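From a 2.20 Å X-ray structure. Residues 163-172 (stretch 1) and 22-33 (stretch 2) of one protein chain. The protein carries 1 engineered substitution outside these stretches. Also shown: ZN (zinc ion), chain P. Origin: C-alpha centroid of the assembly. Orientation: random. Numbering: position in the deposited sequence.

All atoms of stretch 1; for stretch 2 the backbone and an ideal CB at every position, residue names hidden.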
ATOM      1  N   ALA A 163       6.636  -1.689  -9.332  1.00 29.30           N
ATOM      2  CA  ALA A 163       6.605  -3.048  -8.802  1.00 30.21           C
ATOM      3  C   ALA A 163       6.504  -4.112  -9.907  1.00 31.20           C
ATOM      4  O   ALA A 163       7.202  -5.127  -9.873  1.00 30.05           O
ATOM      5  CB  ALA A 163       5.450  -3.202  -7.814  1.00 29.79           C
ATOM      6  N   LEU A 164       5.624  -3.884 -10.888  1.00 32.30           N
ATOM      7  CA  LEU A 164       5.471  -4.859 -11.980  1.00 32.66           C
ATOM      8  C   LEU A 164       6.758  -4.922 -12.806  1.00 32.21           C
ATOM      9  O   LEU A 164       7.240  -5.998 -13.107  1.00 32.25           O
ATOM     10  CB  LEU A 164       4.234  -4.559 -12.815  1.00 32.84           C
ATOM     11  CG  LEU A 164       2.934  -4.657 -12.002  1.00 33.14           C
ATOM     12  CD1 LEU A 164       1.804  -3.973 -12.739  1.00 34.27           C
ATOM     13  CD2 LEU A 164       2.519  -6.079 -11.622  1.00 32.65           C
ATOM     14  N   THR A 165       7.359  -3.777 -13.087  1.00 33.22           N
ATOM     15  CA  THR A 165       8.619  -3.742 -13.836  1.00 35.71           C
ATOM     16  C   THR A 165       9.748  -4.448 -13.116  1.00 35.38           C
ATOM     17  O   THR A 165      10.465  -5.273 -13.709  1.00 36.50           O
ATOM     18  CB  THR A 165       9.038  -2.303 -14.146  1.00 35.95           C
ATOM     19  OG1 THR A 165       7.984  -1.717 -14.881  1.00 38.50           O
ATOM     20  CG2 THR A 165      10.298  -2.250 -15.000  1.00 36.23           C
ATOM     21  N   LEU A 166       9.897  -4.149 -11.836  1.00 33.93           N
ATOM     22  CA  LEU A 166      10.859  -4.863 -11.021  1.00 33.77           C
ATOM     23  C   LEU A 166      10.599  -6.364 -11.105  1.00 34.31           C
ATOM     24  O   LEU A 166      11.534  -7.140 -11.307  1.00 33.86           O
ATOM     25  CB  LEU A 166      10.791  -4.389  -9.564  1.00 33.63           C
ATOM     26  CG  LEU A 166      11.561  -5.225  -8.536  1.00 33.25           C
ATOM     27  CD1 LEU A 166      13.034  -5.350  -8.896  1.00 33.55           C
ATOM     28  CD2 LEU A 166      11.411  -4.618  -7.150  1.00 34.10           C
ATOM     29  N   SER A 167       9.335  -6.775 -10.936  1.00 33.57           N
ATOM     30  CA  SER A 167       9.000  -8.196 -10.911  1.00 34.53           C
ATOM     31  C   SER A 167       9.360  -8.879 -12.232  1.00 36.40           C
ATOM     32  O   SER A 167       9.898  -9.985 -12.259  1.00 36.01           O
ATOM     33  CB  SER A 167       7.511  -8.397 -10.668  1.00 35.91           C
ATOM     34  OG  SER A 167       7.112  -7.939  -9.388  1.00 36.16           O
ATOM     35  N   ALA A 168       9.025  -8.210 -13.327  1.00 37.75           N
ATOM     36  CA  ALA A 168       9.230  -8.754 -14.641  1.00 38.70           C
ATOM     37  C   ALA A 168      10.721  -8.940 -14.864  1.00 40.24           C
ATOM     38  O   ALA A 168      11.164  -9.964 -15.367  1.00 42.78           O
ATOM     39  CB  ALA A 168       8.649  -7.816 -15.677  1.00 38.93           C
ATOM     40  N   ARG A 169      11.502  -7.949 -14.469  1.00 41.22           N
ATOM     41  CA  ARG A 169      12.947  -8.070 -14.527  1.00 42.21           C
ATOM     42  C   ARG A 169      13.488  -9.249 -13.674  1.00 41.17           C
ATOM     43  O   ARG A 169      14.335 -10.028 -14.138  1.00 41.41           O
ATOM     44  CB  ARG A 169      13.555  -6.771 -14.078  1.00 43.63           C
ATOM     45  CG  ARG A 169      15.058  -6.778 -14.114  1.00 48.59           C
ATOM     46  CD  ARG A 169      15.626  -6.645 -15.517  1.00 50.32           C
ATOM     47  NE  ARG A 169      16.944  -6.061 -15.316  1.00 54.86           N
ATOM     48  CZ  ARG A 169      17.218  -4.761 -15.350  1.00 52.52           C
ATOM     49  NH1 ARG A 169      18.453  -4.363 -15.096  1.00 51.19           N
ATOM     50  NH2 ARG A 169      16.288  -3.867 -15.674  1.00 53.28           N
ATOM     51  N   LEU A 170      13.008  -9.386 -12.442  1.00 38.30           N
ATOM     52  CA  LEU A 170      13.387 -10.534 -11.598  1.00 37.99           C
ATOM     53  C   LEU A 170      12.988 -11.891 -12.186  1.00 39.81           C
ATOM     54  O   LEU A 170      13.727 -12.874 -12.044  1.00 39.03           O
ATOM     55  CB  LEU A 170      12.783 -10.429 -10.203  1.00 35.63           C
ATOM     56  CG  LEU A 170      13.376  -9.362  -9.276  1.00 35.00           C
ATOM     57  CD1 LEU A 170      12.436  -9.110  -8.120  1.00 32.80           C
ATOM     58  CD2 LEU A 170      14.751  -9.765  -8.768  1.00 35.03           C
ATOM     59  N   LEU A 171      11.815 -11.942 -12.816  1.00 40.55           N
ATOM     60  CA  LEU A 171      11.302 -13.198 -13.360  1.00 42.35           C
ATOM     61  C   LEU A 171      11.837 -13.489 -14.766  1.00 44.50           C
ATOM     62  O   LEU A 171      11.771 -14.615 -15.210  1.00 44.45           O
ATOM     63  CB  LEU A 171       9.771 -13.207 -13.379  1.00 40.80           C
ATOM     64  CG  LEU A 171       9.065 -13.252 -12.016  1.00 39.93           C
ATOM     65  CD1 LEU A 171       7.564 -13.401 -12.197  1.00 39.92           C
ATOM     66  CD2 LEU A 171       9.585 -14.400 -11.157  1.00 40.13           C
ATOM     67  N   GLY A 172      12.337 -12.461 -15.453  1.00 46.38           N
ATOM     68  CA  GLY A 172      12.815 -12.575 -16.836  1.00 47.27           C
ATOM     69  C   GLY A 172      11.705 -12.965 -17.792  1.00 49.81           C
ATOM     70  O   GLY A 172      11.944 -13.689 -18.737  1.00 51.73           O
ATOM     71  N   UNK A  22       2.810  -1.718  -1.384  1.00 26.42           N
ATOM     72  CA  UNK A  22       2.312  -2.128  -2.710  1.00 26.38           C
ATOM     73  C   UNK A  22       3.394  -2.978  -3.383  1.00 26.87           C
ATOM     74  O   UNK A  22       3.087  -4.037  -3.926  1.00 28.22           O
ATOM     75  CB  UNK A  22       1.954  -0.916  -3.572  1.00 26.38           C
ATOM     76  N   UNK A  23       4.667  -2.579  -3.267  1.00 26.51           N
ATOM     77  CA  UNK A  23       5.740  -3.311  -3.929  1.00 25.61           C
ATOM     78  C   UNK A  23       5.846  -4.709  -3.338  1.00 26.60           C
ATOM     79  O   UNK A  23       6.031  -5.712  -4.037  1.00 25.29           O
ATOM     80  CB  UNK A  23       7.071  -2.568  -3.797  1.00 25.61           C
ATOM     81  N   UNK A  24       5.746  -4.774  -2.017  1.00 26.08           N
ATOM     82  CA  UNK A  24       5.809  -6.043  -1.351  1.00 26.98           C
ATOM     83  C   UNK A  24       4.624  -6.936  -1.736  1.00 27.15           C
ATOM     84  O   UNK A  24       4.771  -8.130  -1.978  1.00 28.24           O
ATOM     85  CB  UNK A  24       5.855  -5.833   0.164  1.00 26.98           C
ATOM     86  N   UNK A  25       3.442  -6.365  -1.774  1.00 26.84           N
ATOM     87  CA  UNK A  25       2.254  -7.128  -2.167  1.00 27.86           C
ATOM     88  C   UNK A  25       2.423  -7.710  -3.590  1.00 27.61           C
ATOM     89  O   UNK A  25       2.154  -8.889  -3.843  1.00 26.26           O
ATOM     90  CB  UNK A  25       1.011  -6.239  -2.100  1.00 27.86           C
ATOM     91  N   UNK A  26       2.862  -6.883  -4.521  1.00 29.36           N
ATOM     92  CA  UNK A  26       2.990  -7.353  -5.920  1.00 30.22           C
ATOM     93  C   UNK A  26       3.992  -8.509  -5.988  1.00 31.39           C
ATOM     94  O   UNK A  26       3.679  -9.590  -6.509  1.00 33.43           O
ATOM     95  CB  UNK A  26       3.433  -6.214  -6.841  1.00 30.22           C
ATOM     96  N   UNK A  27       5.173  -8.291  -5.416  1.00 30.70           N
ATOM     97  CA  UNK A  27       6.216  -9.296  -5.393  1.00 30.94           C
ATOM     98  C   UNK A  27       5.718 -10.604  -4.787  1.00 32.28           C
ATOM     99  O   UNK A  27       5.966 -11.685  -5.354  1.00 32.55           O
ATOM    100  CB  UNK A  27       7.427  -8.780  -4.613  1.00 30.94           C
ATOM    101  N   UNK A  28       5.023 -10.519  -3.660  1.00 31.18           N
ATOM    102  CA  UNK A  28       4.566 -11.718  -2.975  1.00 32.24           C
ATOM    103  C   UNK A  28       3.399 -12.387  -3.708  1.00 33.64           C
ATOM    104  O   UNK A  28       3.233 -13.593  -3.594  1.00 34.50           O
ATOM    105  CB  UNK A  28       4.155 -11.374  -1.542  1.00 32.24           C
ATOM    106  N   UNK A  29       2.609 -11.641  -4.480  1.00 35.21           N
ATOM    107  CA  UNK A  29       1.570 -12.282  -5.309  1.00 35.77           C
ATOM    108  C   UNK A  29       2.209 -13.186  -6.349  1.00 37.84           C
ATOM    109  O   UNK A  29       1.661 -14.230  -6.683  1.00 36.96           O
ATOM    110  CB  UNK A  29       0.694 -11.232  -5.995  1.00 35.77           C
ATOM    111  N   UNK A  30       3.373 -12.782  -6.846  1.00 38.76           N
ATOM    112  CA  UNK A  30       4.149 -13.584  -7.805  1.00 39.26           C
ATOM    113  C   UNK A  30       5.062 -14.584  -7.133  1.00 41.32           C
ATOM    114  O   UNK A  30       6.008 -15.025  -7.746  1.00 42.72           O
ATOM    115  CB  UNK A  30       4.984 -12.669  -8.703  1.00 39.26           C
ATOM    116  N   UNK A  31       4.829 -14.880  -5.850  1.00 44.14           N
ATOM    117  CA  UNK A  31       5.644 -15.825  -5.107  1.00 45.31           C
ATOM    118  C   UNK A  31       7.149 -15.538  -5.201  1.00 42.15           C
ATOM    119  O   UNK A  31       7.950 -16.438  -5.037  1.00 41.61           O
ATOM    120  CB  UNK A  31       5.360 -17.242  -5.609  1.00 45.31           C
ATOM    121  N   UNK A  32       7.529 -14.292  -5.470  1.00 39.90           N
ATOM    122  CA  UNK A  32       8.911 -13.845  -5.272  1.00 37.80           C
ATOM    123  C   UNK A  32       9.151 -13.716  -3.765  1.00 37.43           C
ATOM    124  O   UNK A  32       8.342 -13.131  -3.063  1.00 40.33           O
ATOM    125  CB  UNK A  32       9.179 -12.521  -5.991  1.00 37.80           C
ATOM    126  N   UNK A  33      10.234 -14.297  -3.266  1.00 37.97           N
ATOM    127  CA  UNK A  33      10.599 -14.194  -1.842  1.00 39.33           C
ATOM    128  C   UNK A  33      10.900 -12.760  -1.458  1.00 37.23           C
ATOM    129  O   UNK A  33      11.744 -12.125  -2.102  1.00 37.95           O
ATOM    130  CB  UNK A  33      11.808 -15.077  -1.528  1.00 39.33           C
TER
HETATM  131 ZN    ZN P 201      -1.162  -7.990  -0.159  1.00 34.66          ZN

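The two helices run in roughly the same direction, 36° apart, with axes 9.3 Å apart at closest approach, near enough for small residues to matter at the crossing.

Position 22 has helical angles and a CB that points sideways, with nothing of stretch 1 within 5.5 Å; many residues would suit, and it is V22. At 23 the ideal CB, also sideways, lies 4.4 Å from A163 CB. A short or branched side chain would fit beside the alanine. The residue is T23, whose CA lies 3.9 Å from A163 CB and whose CG2 reaches L166 CD2 at 4.3 Å; its OG1 is bonded elsewhere in the structure.

Position 24 points away, and stretch 1 sets no demand there; it is L24. Position 25 is also out of reach of stretch 1, but the zinc ion nearby favours a ligand such as aspartate, glutamate, histidine or cysteine. D25 binds it through OD1 at 2.1 Å from ZN.

At 26 the CB points toward A163, with S167 OG and L164 CD2 within 5 Å. An aliphatic side chain suits this surface, and I26 supplies it: its CB packs 3.7 Å from A163 CB, and its CG2 3.6 Å from L164 CD2. Position 27 starts sideways, 4.9 Å from S167 OG, so a longer apolar chain could bend in toward L166 and L170. L27 does so, its CD2 lying 3.4 Å from S167 OG and 4.0 Å from L170 CD1. The serine hydroxyl is no obstacle to apolar neighbours, because S167 OG donates a hydrogen bond to A163 O (2.9 Å) in its own helix.

Positions 28 and 29 are out of reach and tolerate long polar chains. They are R28 and R29; the latter forms a salt bridge one turn back, R29 NE to D25 OD2 at 2.8 Å.

At 30 the backbone leaves helical angles, yet the CB points toward stretch 1, 4.4 Å from L171 CD1. Leucine, isoleucine or methionine could cover this edge; L30 places CD2 4.2 Å from L171 CD1 and CD1 3.4 Å from S167 OG. Position 31 has positive phi, which favours glycine but also admits asparagine and some others, and its CB points sideways into space free of stretch 1. It is H31.

Position 32, extended at -73/130, turns its CB back toward L170 and L171, inviting a sizeable aliphatic group. I32 sets CD1 4.1 Å from L170 CD1 and CG1 4.1 Å from L171 CD2. Position 33 is out of reach and unconstrained by stretch 1; it is D33.

Stretch 2 (22-33) VTLDILRRLHID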
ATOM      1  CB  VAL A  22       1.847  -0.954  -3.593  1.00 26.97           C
ATOM      2  CG1 VAL A  22       1.437  -1.423  -4.993  1.00 28.08           C
ATOM      3  CG2 VAL A  22       0.655  -0.252  -2.979  1.00 26.86           C
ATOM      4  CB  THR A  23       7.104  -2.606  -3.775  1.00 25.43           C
ATOM      5  OG1 THR A  23       7.006  -1.256  -4.208  1.00 24.69           O
ATOM      6  CG2 THR A  23       8.188  -3.319  -4.609  1.00 25.85           C
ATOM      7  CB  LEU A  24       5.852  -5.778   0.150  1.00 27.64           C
ATOM      8  CG  LEU A  24       5.958  -7.013   0.977  1.00 28.08           C
ATOM      9  CD1 LEU A  24       6.791  -6.669   2.201  1.00 28.22           C
ATOM     10  CD2 LEU A  24       4.560  -7.538   1.295  1.00 28.17           C
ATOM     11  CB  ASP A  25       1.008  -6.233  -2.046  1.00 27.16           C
ATOM     12  CG  ASP A  25      -0.175  -6.750  -2.794  1.00 28.90           C
ATOM     13  OD1 ASP A  25      -1.080  -7.251  -2.124  1.00 30.78           O
ATOM     14  OD2 ASP A  25      -0.270  -6.625  -4.056  1.00 29.50           O
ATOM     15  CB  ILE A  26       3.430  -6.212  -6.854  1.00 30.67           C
ATOM     16  CG1 ILE A  26       2.344  -5.131  -6.914  1.00 30.73           C
ATOM     17  CG2 ILE A  26       3.759  -6.724  -8.256  1.00 31.09           C
ATOM     18  CD1 ILE A  26       1.015  -5.617  -7.435  1.00 31.02           C
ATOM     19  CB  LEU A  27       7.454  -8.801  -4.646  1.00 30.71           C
ATOM     20  CG  LEU A  27       8.251  -7.621  -5.249  1.00 30.32           C
ATOM     21  CD1 LEU A  27       9.256  -7.073  -4.237  1.00 30.00           C
ATOM     22  CD2 LEU A  27       8.991  -8.033  -6.505  1.00 31.36           C
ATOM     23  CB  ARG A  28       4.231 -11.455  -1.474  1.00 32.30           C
ATOM     24  CG  ARG A  28       5.439 -11.613  -0.554  1.00 32.52           C
ATOM     25  CD  ARG A  28       5.187 -11.240   0.922  1.00 34.05           C
ATOM     26  NE  ARG A  28       6.418 -11.271   1.740  1.00 33.99           N
ATOM     27  CZ  ARG A  28       6.592 -10.709   2.943  1.00 35.29           C
ATOM     28  NH1 ARG A  28       5.632 -10.015   3.565  1.00 34.42           N
ATOM     29  NH2 ARG A  28       7.780 -10.808   3.529  1.00 35.99           N
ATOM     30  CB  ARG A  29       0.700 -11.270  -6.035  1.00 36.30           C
ATOM     31  CG  ARG A  29      -0.469 -10.758  -5.230  1.00 35.88           C
ATOM     32  CD  ARG A  29      -1.068  -9.550  -5.882  1.00 35.71           C
ATOM     33  NE  ARG A  29      -1.791  -8.760  -4.911  1.00 36.55           N
ATOM     34  CZ  ARG A  29      -3.032  -9.003  -4.520  1.00 36.60           C
ATOM     35  NH1 ARG A  29      -3.716 -10.004  -5.037  1.00 36.07           N
ATOM     36  NH2 ARG A  29      -3.590  -8.216  -3.595  1.00 38.50           N
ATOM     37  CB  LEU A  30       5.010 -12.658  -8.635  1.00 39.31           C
ATOM     38  CG  LEU A  30       4.170 -11.735  -9.495  1.00 40.02           C
ATOM     39  CD1 LEU A  30       4.965 -10.522  -9.883  1.00 40.40           C
ATOM     40  CD2 LEU A  30       3.685 -12.496 -10.722  1.00 41.62           C
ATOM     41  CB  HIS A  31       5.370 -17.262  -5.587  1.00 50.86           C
ATOM     42  CG  HIS A  31       3.918 -17.631  -5.619  1.00 55.78           C
ATOM     43  ND1 HIS A  31       3.227 -18.019  -4.493  1.00 58.62           N
ATOM     44  CD2 HIS A  31       3.027 -17.676  -6.641  1.00 58.39           C
ATOM     45  CE1 HIS A  31       1.974 -18.285  -4.814  1.00 58.80           C
ATOM     46  NE2 HIS A  31       1.826 -18.085  -6.111  1.00 59.04           N
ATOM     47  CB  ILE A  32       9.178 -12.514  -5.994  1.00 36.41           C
ATOM     48  CG1 ILE A  32       9.021 -12.714  -7.509  1.00 36.22           C
ATOM     49  CG2 ILE A  32      10.546 -11.955  -5.637  1.00 35.05           C
ATOM     50  CD1 ILE A  32       9.059 -11.438  -8.315  1.00 36.01           C
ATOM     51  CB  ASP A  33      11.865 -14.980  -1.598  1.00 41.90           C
ATOM     52  CG  ASP A  33      11.654 -16.143  -0.738  1.00 46.84           C
ATOM     53  OD1 ASP A  33      10.773 -16.971  -1.039  1.00 48.67           O
ATOM     54  OD2 ASP A  33      12.406 -16.236   0.248  1.00 53.73           O
TER
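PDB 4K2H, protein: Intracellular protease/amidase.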